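Local coordinates for putative amidohydrolase/peptidase (Burkholderia cenocepacia, PDB 4WJB), which is a putative zinc-dependent hydrolase of the peptidase M20 family, probably cleaving carbon-nitrogen bonds other than peptide bonds, at residues N76-R81 with D134-T139; A89-G94 with A198-H203; I127-P132 with Q419-A424; G154-V159 with A377-T382. All coordinates share one frame; numbering follows the deposited sequence.

Contact 1 (N76-R81 with D134-T139); sequences NVFARR and DVVIWT. With EDO (1,2-ethanediol), chain I; EDO (1,2-ethanediol), chain J.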
loop_
_atom_site.group_PDB
_atom_site.type_symbol
_atom_site.label_atom_id
_atom_site.label_comp_id
_atom_site.label_asym_id
_atom_site.label_seq_id
_atom_site.Cartn_x
_atom_site.Cartn_y
_atom_site.Cartn_z
ATOM N N ASN A 76 -7.600 24.933 33.714
ATOM C CA ASN A 76 -8.641 24.006 34.127
ATOM C C ASN A 76 -9.641 24.731 35.017
ATOM O O ASN A 76 -9.252 25.476 35.916
ATOM C CB ASN A 76 -8.053 22.807 34.866
ATOM C CG ASN A 76 -7.089 22.012 34.014
ATOM O OD1 ASN A 76 -7.318 21.802 32.818
ATOM N ND2 ASN A 76 -5.997 21.564 34.626
ATOM N N VAL A 77 -10.925 24.526 34.751
ATOM C CA VAL A 77 -11.967 25.224 35.489
ATOM C C VAL A 77 -12.649 24.256 36.437
ATOM O O VAL A 77 -13.119 23.202 36.010
ATOM C CB VAL A 77 -13.006 25.851 34.536
ATOM C CG1 VAL A 77 -14.042 26.646 35.316
ATOM C CG2 VAL A 77 -12.307 26.740 33.511
ATOM N N PHE A 78 -12.698 24.615 37.720
ATOM C CA PHE A 78 -13.324 23.775 38.738
ATOM C C PHE A 78 -14.475 24.518 39.401
ATOM O O PHE A 78 -14.269 25.563 40.011
ATOM C CB PHE A 78 -12.318 23.352 39.818
ATOM C CG PHE A 78 -11.100 22.661 39.289
ATOM C CD1 PHE A 78 -10.000 23.395 38.870
ATOM C CD2 PHE A 78 -11.043 21.277 39.227
ATOM C CE1 PHE A 78 -8.867 22.762 38.389
ATOM C CE2 PHE A 78 -9.915 20.638 38.743
ATOM C CZ PHE A 78 -8.825 21.385 38.323
ATOM N N ALA A 79 -15.681 23.978 39.279
ATOM C CA ALA A 79 -16.839 24.535 39.970
ATOM C C ALA A 79 -17.143 23.681 41.187
ATOM O O ALA A 79 -17.511 22.519 41.045
ATOM C CB ALA A 79 -18.038 24.589 39.047
ATOM N N ARG A 80 -17.003 24.244 42.383
ATOM C CA ARG A 80 -17.155 23.430 43.580
ATOM C C ARG A 80 -18.489 23.635 44.283
ATOM O O ARG A 80 -18.824 24.746 44.687
ATOM C CB ARG A 80 -16.021 23.702 44.572
ATOM C CG ARG A 80 -16.235 23.017 45.923
ATOM C CD ARG A 80 -14.949 22.933 46.733
ATOM N NE ARG A 80 -13.974 22.040 46.108
ATOM C CZ ARG A 80 -12.903 21.554 46.726
ATOM N NH1 ARG A 80 -12.666 21.863 47.999
ATOM N NH2 ARG A 80 -12.073 20.747 46.079
ATOM N N ARG A 81 -19.232 22.545 44.433
ATOM C CA ARG A 81 -20.418 22.530 45.276
ATOM C C ARG A 81 -19.987 22.141 46.686
ATOM O O ARG A 81 -19.438 21.057 46.891
ATOM C CB ARG A 81 -21.468 21.550 44.736
ATOM C CG ARG A 81 -22.804 21.626 45.464
ATOM C CD ARG A 81 -23.790 20.565 44.971
ATOM N NE ARG A 81 -25.127 20.779 45.525
ATOM C CZ ARG A 81 -25.579 20.233 46.650
ATOM N NH1 ARG A 81 -24.804 19.424 47.364
ATOM N NH2 ARG A 81 -26.813 20.500 47.067
ATOM N N ASP A 134 -16.506 18.699 42.848
ATOM C CA ASP A 134 -15.934 19.565 41.820
ATOM C C ASP A 134 -16.443 19.163 40.444
ATOM O O ASP A 134 -16.381 17.997 40.094
ATOM C CB ASP A 134 -14.402 19.491 41.816
ATOM C CG ASP A 134 -13.768 20.292 42.930
ATOM O OD1 ASP A 134 -14.383 21.277 43.392
ATOM O OD2 ASP A 134 -12.643 19.933 43.340
ATOM N N VAL A 135 -16.947 20.123 39.673
ATOM C CA VAL A 135 -17.233 19.882 38.258
ATOM C C VAL A 135 -16.147 20.576 37.448
ATOM O O VAL A 135 -15.922 21.776 37.615
ATOM C CB VAL A 135 -18.631 20.390 37.838
ATOM C CG1 VAL A 135 -18.884 20.086 36.364
ATOM C CG2 VAL A 135 -19.713 19.752 38.709
ATOM N N VAL A 136 -15.462 19.822 36.589
ATOM C CA VAL A 136 -14.246 20.325 35.949
ATOM C C VAL A 136 -14.334 20.397 34.420
ATOM O O VAL A 136 -14.892 19.514 33.770
ATOM C CB VAL A 136 -13.013 19.450 36.323
ATOM C CG1 VAL A 136 -13.226 18.003 35.897
ATOM C CG2 VAL A 136 -11.734 20.001 35.697
ATOM N N ILE A 137 -13.791 21.472 33.861
ATOM C CA ILE A 137 -13.460 21.519 32.447
ATOM C C ILE A 137 -11.947 21.425 32.284
ATOM O O ILE A 137 -11.210 22.293 32.767
ATOM C CB ILE A 137 -13.942 22.804 31.775
ATOM C CG1 ILE A 137 -15.461 22.925 31.869
ATOM C CG2 ILE A 137 -13.498 22.823 30.313
ATOM C CD1 ILE A 137 -16.001 24.193 31.235
ATOM N N TRP A 138 -11.492 20.373 31.613
ATOM C CA TRP A 138 -10.076 20.214 31.291
ATOM C C TRP A 138 -9.721 20.972 30.012
ATOM O O TRP A 138 -10.422 20.867 29.008
ATOM C CB TRP A 138 -9.712 18.737 31.123
ATOM C CG TRP A 138 -9.954 17.878 32.334
ATOM C CD1 TRP A 138 -10.883 16.884 32.455
ATOM C CD2 TRP A 138 -9.245 17.919 33.579
ATOM N NE1 TRP A 138 -10.801 16.307 33.697
ATOM C CE2 TRP A 138 -9.808 16.927 34.411
ATOM C CE3 TRP A 138 -8.196 18.703 34.076
ATOM C CZ2 TRP A 138 -9.355 16.694 35.709
ATOM C CZ3 TRP A 138 -7.746 18.471 35.370
ATOM C CH2 TRP A 138 -8.326 17.473 36.170
ATOM N N THR A 139 -8.628 21.727 30.062
ATOM C CA THR A 139 -8.144 22.493 28.920
ATOM C C THR A 139 -7.612 21.585 27.811
ATOM O O THR A 139 -6.900 20.616 28.086
ATOM C CB THR A 139 -7.027 23.474 29.346
ATOM O OG1 THR A 139 -7.538 24.372 30.332
ATOM C CG2 THR A 139 -6.508 24.279 28.148
HETATM C C1 EDO I . -8.689 20.684 47.097
HETATM O O1 EDO I . -9.971 20.225 47.547
HETATM C C2 EDO I . -8.810 22.080 46.499
HETATM O O2 EDO I . -7.561 22.427 45.891
HETATM C C1 EDO J . -13.144 12.997 35.622
HETATM O O1 EDO J . -12.998 14.259 36.275
HETATM C C2 EDO J . -12.132 12.927 34.487
HETATM O O2 EDO J . -12.399 13.982 33.559
#
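Trp138 meets Asn76 at the edge of its ring, where the Asn76 amide nitrogen comes up with its plane turned 81° from the indole. One face carries the CG2 methyl of Val136, a neighbour from Trp138's own strand, 3.8 Å above the ring centre; the same methyl lies 3.6 Å from Phe78 CE2. A 1,2-ethanediol, probably from the crystallisation liquor, takes the indole N-H at another edge. Phe78 turns its edge toward the Trp138 face in an offset T-shaped pair, centroids 6.0 Å apart. At the other end the guanidinium of Arg80 grips Asp134 side-on: Arg80 NE to Asp134 OD1 is 2.9 Å and Arg80 NH2 to Asp134 OD2 is 2.9 Å, both syn to the carboxylate and in the guanidinium plane. A bend at chi3 (-67°) brings the guanidinium round to it. A second ethanediol oxygen lies at the guanidinium edge and accepts from NH2. Strands 77-81 and 134-138 run antiparallel, with Val77-Ile137 and Ala79-Val135 as hydrogen-bonded pairs; the side chains of these four face helices 49-64 and 109-124. Just before strand 77-81, Asn76 OD1 accepts from Thr139 N at 3.1 Å, almost straight, and from Ser152 OG. Asp134 OD2 also pairs with Arg70, so one buried carboxylate lies between two arginines; this would favour its charged form and tie three neighbouring strands, 68-71, 77-81 and 133-138, together through side chains.

Contact 2 (A89-G94 with A198-H203); sequences APVMTG and AAYELH. With ZN (zinc ion), chain E; EDO (1,2-ethanediol), chain J; EDO (1,2-ethanediol), chain K; SO4 (sulfate ion), chain F.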
loop_
_atom_site.group_PDB
_atom_site.type_symbol
_atom_site.label_atom_id
_atom_site.label_comp_id
_atom_site.label_asym_id
_atom_site.label_seq_id
_atom_site.Cartn_x
_atom_site.Cartn_y
_atom_site.Cartn_z
ATOM N N ALA A 89 -11.395 15.673 50.949
ATOM C CA ALA A 89 -11.052 15.404 49.558
ATOM C C ALA A 89 -12.319 15.374 48.713
ATOM O O ALA A 89 -13.308 14.739 49.086
ATOM C CB ALA A 89 -10.289 14.088 49.433
ATOM N N PRO A 90 -12.303 16.081 47.577
ATOM C CA PRO A 90 -13.516 16.218 46.772
ATOM C C PRO A 90 -13.812 15.003 45.906
ATOM O O PRO A 90 -12.918 14.207 45.592
ATOM C CB PRO A 90 -13.203 17.426 45.891
ATOM C CG PRO A 90 -11.726 17.330 45.689
ATOM C CD PRO A 90 -11.191 16.873 47.028
ATOM N N VAL A 91 -15.079 14.866 45.533
ATOM C CA VAL A 91 -15.453 14.026 44.412
ATOM C C VAL A 91 -15.476 14.925 43.185
ATOM O O VAL A 91 -16.072 16.002 43.217
ATOM C CB VAL A 91 -16.817 13.344 44.617
ATOM C CG1 VAL A 91 -17.233 12.594 43.346
ATOM C CG2 VAL A 91 -16.747 12.389 45.800
ATOM N N MET A 92 -14.813 14.497 42.117
ATOM C CA MET A 92 -14.673 15.324 40.922
ATOM C C MET A 92 -15.358 14.662 39.734
ATOM O O MET A 92 -15.336 13.444 39.597
ATOM C CB MET A 92 -13.191 15.579 40.608
ATOM C CG MET A 92 -12.941 16.413 39.341
ATOM S SD MET A 92 -11.227 16.980 39.146
ATOM C CE MET A 92 -10.340 15.418 39.164
ATOM N N THR A 93 -15.985 15.469 38.889
ATOM C CA THR A 93 -16.568 14.958 37.661
ATOM C C THR A 93 -16.486 16.025 36.588
ATOM O O THR A 93 -16.470 17.213 36.883
ATOM C CB THR A 93 -18.034 14.505 37.854
ATOM O OG1 THR A 93 -18.488 13.837 36.671
ATOM C CG2 THR A 93 -18.946 15.688 38.154
ATOM N N GLY A 94 -16.403 15.604 35.335
ATOM C CA GLY A 94 -16.333 16.563 34.257
ATOM C C GLY A 94 -15.596 16.002 33.067
ATOM O O GLY A 94 -15.308 14.804 33.000
ATOM N N ALA A 198 -12.542 10.690 44.694
ATOM C CA ALA A 198 -12.898 9.873 43.546
ATOM C C ALA A 198 -13.176 10.777 42.360
ATOM O O ALA A 198 -13.489 11.961 42.530
ATOM C CB ALA A 198 -14.112 8.997 43.850
ATOM N N ALA A 199 -13.049 10.221 41.159
ATOM C CA ALA A 199 -13.336 10.971 39.947
ATOM C C ALA A 199 -14.195 10.144 39.004
ATOM O O ALA A 199 -14.017 8.935 38.887
ATOM C CB ALA A 199 -12.048 11.400 39.260
ATOM N N TYR A 200 -15.133 10.808 38.343
ATOM C CA TYR A 200 -16.000 10.162 37.368
ATOM C C TYR A 200 -16.117 11.013 36.120
ATOM O O TYR A 200 -16.341 12.210 36.222
ATOM C CB TYR A 200 -17.389 9.930 37.954
ATOM C CG TYR A 200 -17.418 8.983 39.122
ATOM C CD1 TYR A 200 -17.449 7.612 38.922
ATOM C CD2 TYR A 200 -17.424 9.460 40.428
ATOM C CE1 TYR A 200 -17.479 6.734 39.989
ATOM C CE2 TYR A 200 -17.458 8.589 41.502
ATOM C CZ TYR A 200 -17.485 7.235 41.280
ATOM O OH TYR A 200 -17.513 6.372 42.346
ATOM N N GLU A 201 -15.979 10.400 34.947
ATOM C CA GLU A 201 -16.214 11.116 33.695
ATOM C C GLU A 201 -17.310 10.438 32.879
ATOM O O GLU A 201 -17.230 9.251 32.561
ATOM C CB GLU A 201 -14.928 11.227 32.859
ATOM C CG GLU A 201 -15.146 11.959 31.534
ATOM C CD GLU A 201 -13.854 12.347 30.829
ATOM O OE1 GLU A 201 -13.932 12.921 29.720
ATOM O OE2 GLU A 201 -12.766 12.087 31.377
ATOM N N LEU A 202 -18.335 11.211 32.552
ATOM C CA LEU A 202 -19.422 10.772 31.688
ATOM C C LEU A 202 -19.087 11.135 30.241
ATOM O O LEU A 202 -18.710 12.266 29.976
ATOM C CB LEU A 202 -20.730 11.430 32.143
ATOM C CG LEU A 202 -21.993 11.284 31.303
ATOM C CD1 LEU A 202 -22.436 9.830 31.235
ATOM C CD2 LEU A 202 -23.093 12.168 31.878
ATOM N N HIS A 203 -19.200 10.184 29.312
ATOM C CA HIS A 203 -18.775 10.422 27.930
ATOM C C HIS A 203 -19.533 9.497 26.973
ATOM O O HIS A 203 -19.904 8.379 27.336
ATOM C CB HIS A 203 -17.251 10.207 27.795
ATOM C CG HIS A 203 -16.607 10.952 26.656
ATOM N ND1 HIS A 203 -16.726 10.554 25.338
ATOM C CD2 HIS A 203 -15.800 12.042 26.642
ATOM C CE1 HIS A 203 -16.042 11.380 24.565
ATOM N NE2 HIS A 203 -15.469 12.294 25.330
HETATM ZN ZN ZN E . -14.006 13.532 24.343
HETATM C C1 EDO J . -13.144 12.997 35.622
HETATM O O1 EDO J . -12.998 14.259 36.275
HETATM C C2 EDO J . -12.132 12.927 34.487
HETATM O O2 EDO J . -12.399 13.982 33.559
HETATM C C1 EDO K . -14.634 5.280 46.324
HETATM O O1 EDO K . -13.220 5.072 46.266
HETATM C C2 EDO K . -15.171 5.447 44.908
HETATM O O2 EDO K . -16.373 6.223 44.956
HETATM S S SO4 F . -10.975 12.753 53.878
HETATM O O1 SO4 F . -10.464 11.469 53.407
HETATM O O2 SO4 F . -10.257 13.834 53.212
HETATM O O3 SO4 F . -12.399 12.858 53.593
HETATM O O4 SO4 F . -10.807 12.867 55.326
HETATM O O HOH W 1 -18.714 13.985 33.802
HETATM O O HOH W 2 -12.587 12.745 25.691
#
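Val91 lies beside Ala198 where strands 91-94 and 198-203 begin a parallel pairing within the central sheet of the M20 catalytic domain. The Val91 CG1 methyl meets the edge of the Tyr200 ring at CD2, 4.3 Å away, on the face packed by helix 403-421. Met92 then makes the two backbone bonds of the pairing: its N donates to Ala198 O (2.9 Å) and its O accepts from Tyr200 N. On the other face its methyl CE approaches Ala199 CB. Thr93 adds a side-chain bond. With OG1 anti to the backbone N (chi1 -172°), the hydroxyl donates to Tyr200 O at 2.7 Å, from above the carbonyl plane, and receives a water that in turn accepts from Leu202 N. Gly94 O lies 3.2 Å from Glu201 CG, and Gly94 has backbone angles at which a side chain would collide with the preceding carbonyl. The extended Glu201 chain carries its carboxylate past Gly94 O to Ser95 OG and Ala373 N. Two residues further along the same strand His203 reaches the zinc ion, which His96 and Asp107 also bind. Its ring coordinates the metal through NE2 at 2.2 Å, next to a bound water 2.1 Å from the zinc.

Contact 3 (I127-P132 with Q419-A424); sequences IETERP and QSAQEA. With SO4 (sulfate ion), chain F.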
loop_
_atom_site.group_PDB
_atom_site.type_symbol
_atom_site.label_atom_id
_atom_site.label_comp_id
_atom_site.label_asym_id
_atom_site.label_seq_id
_atom_site.Cartn_x
_atom_site.Cartn_y
_atom_site.Cartn_z
ATOM N N ILE A 127 -29.993 18.507 48.886
ATOM C CA ILE A 127 -29.112 17.504 49.465
ATOM C C ILE A 127 -27.770 18.093 49.910
ATOM O O ILE A 127 -27.124 18.834 49.161
ATOM C CB ILE A 127 -28.876 16.357 48.459
ATOM C CG1 ILE A 127 -30.164 15.552 48.283
ATOM C CG2 ILE A 127 -27.740 15.451 48.909
ATOM C CD1 ILE A 127 -30.030 14.402 47.317
ATOM N N GLU A 128 -27.369 17.778 51.141
ATOM C CA GLU A 128 -26.027 18.094 51.622
ATOM C C GLU A 128 -25.138 16.848 51.546
ATOM O O GLU A 128 -25.535 15.765 51.978
ATOM C CB GLU A 128 -26.064 18.635 53.057
ATOM C CG GLU A 128 -24.739 18.494 53.809
ATOM C CD GLU A 128 -24.682 19.301 55.099
ATOM O OE1 GLU A 128 -24.298 20.490 55.044
ATOM O OE2 GLU A 128 -25.011 18.744 56.167
ATOM N N THR A 129 -23.942 17.003 50.984
ATOM C CA THR A 129 -22.995 15.896 50.887
ATOM C C THR A 129 -21.859 16.069 51.887
ATOM O O THR A 129 -21.550 17.192 52.297
ATOM C CB THR A 129 -22.408 15.772 49.469
ATOM O OG1 THR A 129 -21.662 16.954 49.148
ATOM C CG2 THR A 129 -23.520 15.583 48.450
ATOM N N GLU A 130 -21.251 14.958 52.293
ATOM C CA GLU A 130 -20.119 15.020 53.212
ATOM C C GLU A 130 -18.948 15.735 52.563
ATOM O O GLU A 130 -18.310 16.597 53.171
ATOM C CB GLU A 130 -19.689 13.620 53.656
ATOM C CG GLU A 130 -20.554 13.034 54.743
ATOM C CD GLU A 130 -20.654 13.950 55.948
ATOM O OE1 GLU A 130 -21.784 14.367 56.279
ATOM O OE2 GLU A 130 -19.605 14.260 56.556
ATOM N N ARG A 131 -18.691 15.370 51.313
ATOM C CA ARG A 131 -17.567 15.886 50.550
ATOM C C ARG A 131 -18.008 16.925 49.549
ATOM O O ARG A 131 -19.087 16.815 48.975
ATOM C CB ARG A 131 -16.859 14.748 49.809
ATOM C CG ARG A 131 -16.305 13.720 50.737
ATOM C CD ARG A 131 -15.794 12.501 50.018
ATOM N NE ARG A 131 -15.281 11.571 51.011
ATOM C CZ ARG A 131 -14.083 11.675 51.570
ATOM N NH1 ARG A 131 -13.262 12.657 51.208
ATOM N NH2 ARG A 131 -13.697 10.792 52.481
ATOM N N PRO A 132 -17.161 17.934 49.320
ATOM C CA PRO A 132 -17.420 18.857 48.219
ATOM C C PRO A 132 -17.370 18.118 46.886
ATOM O O PRO A 132 -16.657 17.123 46.759
ATOM C CB PRO A 132 -16.276 19.871 48.330
ATOM C CG PRO A 132 -15.183 19.120 49.007
ATOM C CD PRO A 132 -15.881 18.220 49.992
ATOM N N GLN A 419 -23.168 8.876 45.862
ATOM C CA GLN A 419 -22.688 7.813 46.745
ATOM C C GLN A 419 -21.264 8.080 47.242
ATOM O O GLN A 419 -20.975 7.930 48.430
ATOM C CB GLN A 419 -22.742 6.452 46.043
ATOM C CG GLN A 419 -22.200 5.318 46.900
ATOM C CD GLN A 419 -22.275 3.968 46.218
ATOM O OE1 GLN A 419 -23.065 3.764 45.298
ATOM N NE2 GLN A 419 -21.441 3.038 46.665
ATOM N N SER A 420 -20.380 8.484 46.334
ATOM C CA SER A 420 -18.978 8.690 46.681
ATOM C C SER A 420 -18.773 9.935 47.540
ATOM O O SER A 420 -17.861 9.976 48.365
ATOM C CB SER A 420 -18.125 8.782 45.416
ATOM O OG SER A 420 -18.554 9.850 44.595
ATOM N N ALA A 421 -19.626 10.938 47.345
ATOM C CA ALA A 421 -19.555 12.185 48.109
ATOM C C ALA A 421 -20.117 12.039 49.520
ATOM O O ALA A 421 -19.967 12.938 50.354
ATOM C CB ALA A 421 -20.290 13.298 47.372
ATOM N N GLN A 422 -20.775 10.916 49.789
ATOM C CA GLN A 422 -21.317 10.675 51.123
ATOM C C GLN A 422 -20.469 9.669 51.893
ATOM O O GLN A 422 -20.764 9.347 53.042
ATOM C CB GLN A 422 -22.765 10.189 51.046
ATOM C CG GLN A 422 -23.723 11.144 50.345
ATOM C CD GLN A 422 -24.105 12.354 51.181
ATOM O OE1 GLN A 422 -23.304 12.874 51.962
ATOM N NE2 GLN A 422 -25.339 12.815 51.011
ATOM N N GLU A 423 -19.412 9.182 51.251
ATOM C CA GLU A 423 -18.476 8.266 51.894
ATOM C C GLU A 423 -17.556 8.988 52.875
ATOM O O GLU A 423 -16.949 10.007 52.538
ATOM C CB GLU A 423 -17.639 7.538 50.841
ATOM C CG GLU A 423 -18.435 6.588 49.977
ATOM C CD GLU A 423 -17.568 5.850 48.977
ATOM O OE1 GLU A 423 -16.489 6.369 48.624
ATOM O OE2 GLU A 423 -17.962 4.743 48.556
ATOM N N ALA A 424 -17.442 8.446 54.083
ATOM C CA ALA A 424 -16.640 9.066 55.133
ATOM C C ALA A 424 -15.145 8.833 54.923
ATOM O O ALA A 424 -14.312 9.463 55.577
ATOM C CB ALA A 424 -17.067 8.547 56.498
ATOM O OXT ALA A 424 -14.734 8.012 54.101
HETATM S S SO4 F . -10.975 12.753 53.878
HETATM O O1 SO4 F . -10.464 11.469 53.407
HETATM O O2 SO4 F . -10.257 13.834 53.212
HETATM O O3 SO4 F . -12.399 12.858 53.593
HETATM O O4 SO4 F . -10.807 12.867 55.326
#
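Arg131 and Gln422 carry this contact, each reaching for the backbone of the other segment. Arg131 NE donates to Glu423 O at 2.7 Å, and its own backbone N donates to Ala421 O at 2.9 Å. The arginine chain runs extended from CG to NE, which carries the guanidinium past the helix end to the chain terminus; there NH2 makes a weak salt bridge to Ala424 OXT, a poorly ordered residue. Gln422 works in the reverse direction. Bent at chi2 (-75°), its chain folds back over Thr129 so that the amide bridges the two peptide groups on either side of Thr129: NE2 donates to Glu128 O (3.1 Å) while OE1 accepts from Glu130 N (2.9 Å). Between these two grips the CB atoms of Thr129 and Ala421 pack 3.9 Å apart. Thr129 OG1 turns inward and donates to Arg131 O at 2.6 Å, bracing the loop from within. Farther out, Arg131 NH1 holds Ala89 O, Glu130 pairs with Arg84, and Glu423 reaches Arg346 and His197. The loop connects helix 109-124 to strand 133-138, and the other segment ends helix 403-421, the last of the chain. This is C-terminal packing away from the zinc site: Ala421 O takes a backbone N-H from the connecting loop, while Glu423 O, Glu128 O and Glu130 N are met by side chains.

Contact 4 (G154-V159 with A377-T382); sequences GVFSGV and ARVAPT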
loop_
_atom_site.group_PDB
_atom_site.type_symbol
_atom_site.label_atom_id
_atom_site.label_comp_id
_atom_site.label_asym_id
_atom_site.label_seq_id
_atom_site.Cartn_x
_atom_site.Cartn_y
_atom_site.Cartn_z
ATOM N N GLY A 154 -3.223 15.866 31.839
ATOM C CA GLY A 154 -1.891 15.297 31.924
ATOM C C GLY A 154 -1.025 15.996 32.958
ATOM O O GLY A 154 -0.419 15.342 33.809
ATOM N N VAL A 155 -0.955 17.322 32.885
ATOM C CA VAL A 155 -0.223 18.096 33.889
ATOM C C VAL A 155 -0.824 17.859 35.276
ATOM O O VAL A 155 -0.104 17.694 36.261
ATOM C CB VAL A 155 -0.240 19.606 33.581
ATOM C CG1 VAL A 155 0.534 20.375 34.651
ATOM C CG2 VAL A 155 0.348 19.878 32.203
ATOM N N PHE A 156 -2.150 17.825 35.338
ATOM C CA PHE A 156 -2.860 17.579 36.594
ATOM C C PHE A 156 -2.443 16.240 37.195
ATOM O O PHE A 156 -2.381 16.086 38.418
ATOM C CB PHE A 156 -4.377 17.610 36.355
ATOM C CG PHE A 156 -5.208 17.485 37.612
ATOM C CD1 PHE A 156 -5.523 16.237 38.136
ATOM C CD2 PHE A 156 -5.697 18.617 38.251
ATOM C CE1 PHE A 156 -6.297 16.123 39.285
ATOM C CE2 PHE A 156 -6.474 18.509 39.397
ATOM C CZ PHE A 156 -6.769 17.263 39.915
ATOM N N SER A 157 -2.129 15.284 36.321
ATOM C CA SER A 157 -1.941 13.903 36.736
ATOM C C SER A 157 -0.486 13.445 36.723
ATOM O O SER A 157 -0.204 12.272 36.957
ATOM C CB SER A 157 -2.775 12.983 35.843
ATOM O OG SER A 157 -4.136 13.390 35.833
ATOM N N GLY A 158 0.437 14.365 36.452
ATOM C CA GLY A 158 1.852 14.043 36.495
ATOM C C GLY A 158 2.407 13.469 35.201
ATOM O O GLY A 158 3.565 13.067 35.146
ATOM N N VAL A 159 1.583 13.421 34.160
ATOM C CA VAL A 159 2.046 12.940 32.858
ATOM C C VAL A 159 3.017 13.947 32.244
ATOM O O VAL A 159 4.037 13.572 31.671
ATOM C CB VAL A 159 0.877 12.698 31.883
ATOM C CG1 VAL A 159 1.392 12.123 30.549
ATOM C CG2 VAL A 159 -0.147 11.768 32.510
ATOM N N ALA A 377 -6.876 8.916 36.448
ATOM C CA ALA A 377 -6.816 7.632 37.138
ATOM C C ALA A 377 -5.475 7.418 37.853
ATOM O O ALA A 377 -5.397 6.640 38.802
ATOM C CB ALA A 377 -7.087 6.493 36.156
ATOM N N ARG A 378 -4.433 8.120 37.412
ATOM C CA ARG A 378 -3.117 8.032 38.051
ATOM C C ARG A 378 -3.050 8.707 39.420
ATOM O O ARG A 378 -2.198 8.363 40.240
ATOM C CB ARG A 378 -2.040 8.655 37.160
ATOM C CG ARG A 378 -1.839 7.968 35.827
ATOM C CD ARG A 378 -0.612 8.518 35.125
ATOM N NE ARG A 378 -0.532 8.041 33.749
ATOM C CZ ARG A 378 0.543 8.158 32.978
ATOM N NH1 ARG A 378 1.645 8.727 33.450
ATOM N NH2 ARG A 378 0.513 7.696 31.738
ATOM N N VAL A 379 -3.923 9.679 39.662
ATOM C CA VAL A 379 -3.824 10.473 40.887
ATOM C C VAL A 379 -5.104 10.466 41.718
ATOM O O VAL A 379 -5.213 11.201 42.699
ATOM C CB VAL A 379 -3.449 11.943 40.582
ATOM C CG1 VAL A 379 -2.062 12.026 39.951
ATOM C CG2 VAL A 379 -4.498 12.593 39.682
ATOM N N ALA A 380 -6.062 9.634 41.327
ATOM C CA ALA A 380 -7.335 9.544 42.034
ATOM C C ALA A 380 -8.061 8.270 41.645
ATOM O O ALA A 380 -7.928 7.811 40.512
ATOM C CB ALA A 380 -8.200 10.749 41.723
ATOM N N PRO A 381 -8.832 7.693 42.581
ATOM C CA PRO A 381 -9.708 6.584 42.190
ATOM C C PRO A 381 -10.689 7.091 41.146
ATOM O O PRO A 381 -11.454 8.014 41.426
ATOM C CB PRO A 381 -10.418 6.201 43.495
ATOM C CG PRO A 381 -9.573 6.807 44.599
ATOM C CD PRO A 381 -8.987 8.052 44.004
ATOM N N THR A 382 -10.648 6.518 39.948
ATOM C CA THR A 382 -11.403 7.075 38.832
ATOM C C THR A 382 -12.248 6.003 38.146
ATOM O O THR A 382 -11.865 4.832 38.096
ATOM C CB THR A 382 -10.446 7.742 37.813
ATOM O OG1 THR A 382 -9.631 8.707 38.495
ATOM C CG2 THR A 382 -11.215 8.445 36.698
#
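Val159 lays its CG2 methyl over one face of the Arg378 guanidinium, 3.6 Å above the plane and offset toward the rim, with Arg378 NH1 3.7 Å from that methyl. The two side chains cross at about a right angle. Arg378 runs extended from CG to NE, which takes its flat end across to Val159, and its CB passes the carbonyl oxygen of Ser157 on the way. Val379 fills the other half of the contact with both methyls. CG1 rests 3.5 Å from Ser157 O, whereas CG2, set between the backbone N and the carbonyl carbon (chi1 -64° for CG1), lies near Ser157 OG and 4.0 Å from Phe156 CE1. Beyond this methyl the Phe156 ring meets Trp138 edge-to-face, and Ser157 OG is bonded to Ala153 O within its own helix. Helix 151-157 closes here in a Schellman motif: Gly158 has positive phi (86°), Val159 N donates to Gly154 O at 2.8 Å, and Gly158 N bonds weakly to Val155 O. The turn places Val159 just past the helix end, opposite the loop that joins helix 372-376 to strand 382-387. Tyr375 of that helix touches both Ser157 and Val159. The chemistry is mostly apolar and van der Waals in kind: methyl groups pack against a ring, a carbonyl oxygen and a guanidinium face, so the fit depends on shape rather than on directed bonds between the segments.

Contacts 1 and 2 lie in one sheet, centres about 10 Å apart: strand 133-138 pairs with strand 91-96, with Asp134 N 2.8 Å from Val91 O and Val136 N 2.8 Å from Thr93 O, and one ethanediol touches both. Contact 3 touches both through the segment leading into strand 133-138: Val91 N is 3.0 Å from Pro132 O and Arg81 NH2 is 2.7 Å from Ile127 O. Contact 4 meets contact 1 through Phe156 and contact 2 through Ala199 N, 2.7 Å from Pro381 O; contacts 3 and 4 do not touch. Contact 2 supplies His203 to the zinc, His96 and Asp107 coming from elsewhere; the Trp138 side chain lies about 9 Å from the metal.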